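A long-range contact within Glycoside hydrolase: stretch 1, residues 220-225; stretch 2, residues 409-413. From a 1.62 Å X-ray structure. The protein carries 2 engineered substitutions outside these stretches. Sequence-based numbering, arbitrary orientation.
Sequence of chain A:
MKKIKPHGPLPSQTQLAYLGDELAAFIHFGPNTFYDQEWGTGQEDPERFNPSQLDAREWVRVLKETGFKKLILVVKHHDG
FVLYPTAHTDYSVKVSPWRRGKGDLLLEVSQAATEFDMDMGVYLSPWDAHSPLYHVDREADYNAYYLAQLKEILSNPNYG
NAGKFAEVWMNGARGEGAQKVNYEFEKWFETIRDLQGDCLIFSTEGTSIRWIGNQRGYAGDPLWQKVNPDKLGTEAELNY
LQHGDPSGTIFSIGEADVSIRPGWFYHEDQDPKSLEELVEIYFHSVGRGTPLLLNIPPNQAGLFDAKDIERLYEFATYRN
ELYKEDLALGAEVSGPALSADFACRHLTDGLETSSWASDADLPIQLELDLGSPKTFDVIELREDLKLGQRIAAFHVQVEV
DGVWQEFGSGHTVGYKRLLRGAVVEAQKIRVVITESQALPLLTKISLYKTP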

# COMPACT_ATOMS: atom_id res chain seq x y z
N GLY A 220 2.74 6.68 3.36
CA GLY A 220 1.39 6.11 3.39
C GLY A 220 0.45 6.72 2.34
O GLY A 220 0.74 7.74 1.70
N ASP A 221 -0.69 6.03 2.18
CA ASP A 221 -1.84 6.61 1.50
C ASP A 221 -2.99 6.44 2.48
O ASP A 221 -3.38 5.30 2.77
CB ASP A 221 -2.08 5.96 0.14
CG ASP A 221 -3.07 6.73 -0.74
OD1 ASP A 221 -3.13 7.95 -0.60
OD2 ASP A 221 -3.73 6.09 -1.56
N PRO A 222 -3.54 7.52 3.07
CA PRO A 222 -3.24 8.90 2.70
C PRO A 222 -1.86 9.36 3.18
O PRO A 222 -1.32 8.80 4.12
CB PRO A 222 -4.28 9.72 3.48
CG PRO A 222 -4.64 8.83 4.68
CD PRO A 222 -4.57 7.44 4.12
N LEU A 223 -1.32 10.38 2.49
CA LEU A 223 -0.22 11.16 3.05
C LEU A 223 -0.64 12.62 3.13
O LEU A 223 -0.61 13.34 2.11
CB LEU A 223 1.10 11.01 2.26
CG LEU A 223 2.23 11.92 2.78
CD1 LEU A 223 2.63 11.56 4.22
CD2 LEU A 223 3.46 11.93 1.85
N TRP A 224 -1.02 13.05 4.34
CA TRP A 224 -1.20 14.46 4.64
C TRP A 224 0.15 15.05 5.04
O TRP A 224 0.81 14.53 5.96
CB TRP A 224 -2.23 14.61 5.78
CG TRP A 224 -3.57 14.07 5.41
CD1 TRP A 224 -4.15 12.86 5.72
CD2 TRP A 224 -4.53 14.78 4.61
NE1 TRP A 224 -5.41 12.76 5.17
CE2 TRP A 224 -5.66 13.94 4.49
CE3 TRP A 224 -4.51 16.04 3.97
CZ2 TRP A 224 -6.77 14.30 3.73
CZ3 TRP A 224 -5.64 16.42 3.26
CH2 TRP A 224 -6.74 15.56 3.16
N GLN A 225 0.59 16.08 4.31
CA GLN A 225 1.86 16.73 4.63
C GLN A 225 1.63 17.80 5.69
O GLN A 225 1.85 18.99 5.46
CB GLN A 225 2.49 17.31 3.35
CG GLN A 225 2.90 16.23 2.36
CD GLN A 225 4.17 15.50 2.74
OE1 GLN A 225 4.36 15.03 3.86
NE2 GLN A 225 5.09 15.39 1.78
N SER A 409 -7.38 3.83 -7.58
CA SER A 409 -7.96 4.77 -6.65
C SER A 409 -6.90 5.16 -5.62
O SER A 409 -5.88 4.48 -5.47
CB SER A 409 -9.18 4.21 -5.94
OG SER A 409 -8.82 3.14 -5.08
N GLY A 410 -7.22 6.21 -4.88
CA GLY A 410 -6.32 6.67 -3.84
C GLY A 410 -7.02 7.54 -2.81
O GLY A 410 -8.23 7.80 -2.89
N HIS A 411 -6.24 7.97 -1.83
CA HIS A 411 -6.71 8.94 -0.86
C HIS A 411 -6.27 10.34 -1.28
O HIS A 411 -7.04 11.09 -1.90
CB HIS A 411 -6.17 8.58 0.54
CG HIS A 411 -6.71 7.32 1.11
ND1 HIS A 411 -7.63 7.30 2.14
CD2 HIS A 411 -6.44 6.03 0.82
CE1 HIS A 411 -7.90 6.05 2.46
NE2 HIS A 411 -7.20 5.25 1.66
N THR A 412 -5.03 10.71 -0.91
CA THR A 412 -4.51 12.06 -1.14
C THR A 412 -3.88 12.21 -2.53
O THR A 412 -3.56 11.23 -3.22
CB THR A 412 -3.47 12.41 -0.06
OG1 THR A 412 -2.58 11.28 0.05
CG2 THR A 412 -4.11 12.66 1.29
N VAL A 413 -3.72 13.47 -2.91
CA VAL A 413 -2.95 13.84 -4.08
C VAL A 413 -1.67 14.53 -3.59
O VAL A 413 -0.58 13.99 -3.79
CB VAL A 413 -3.82 14.72 -5.01
CG1 VAL A 413 -2.97 15.31 -6.15
CG2 VAL A 413 -4.97 13.91 -5.63
O HOH W 1 -3.60 3.94 -3.97

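Gly 220 leads into the contact without touching it, and the first working residue is Asp 221. Its CA-to-CB bond points sideways, but with chi1 in t the carboxylate comes nearer to stretch 2 and meets the backbone just where the strand at Ser 409 and Gly 410 gives way to loop. Asp 221 OD2 accepts from His 411 N at 3.1 Å; the same amide lies 3.3 Å from Asp 221 OD1 in a weak hydrogen bond, and Thr 412 N reaches Asp 221 OD1 at 3.4 Å, also weakly. One carboxylate thus serves two successive amides, those of His 411 and Thr 412. A water extends the arrangement, donating to Asp 221 OD2 at 3.2 Å and to Ser 409 O at 2.8 Å. Packing is tight here too: Asp 221 OD2 sits 3.5 Å from Gly 410 CA, a residue with no side chain, and an ideal CB there would fall equally close to that oxygen.

Pro 222 follows through a cis peptide bond and contributes carbon rather than polarity. Pro 222 CD lies over one face of the His 411 ring, 3.8 Å from the centroid and 16° off the normal, a CH-pi contact, while Pro 222 CB packs 3.7 Å from Thr 412 CG2.

Leu 223 takes part chiefly through its backbone. Leu 223 N donates to Thr 412 OG1 at 2.9 Å with an angle of 168°, the shortest and straightest hydrogen bond across the contact, whereas the end of its side chain leads away.

At Trp 224 the CA-to-CB bond points away, yet the indole comes back: Thr 412 CG2 stands over the six-membered ring of Trp 224, 3.9 Å from the centroid. Thr 412 therefore spends its hydroxyl on a backbone amide and its methyl on an aromatic face. Gln 225 lies beyond reach.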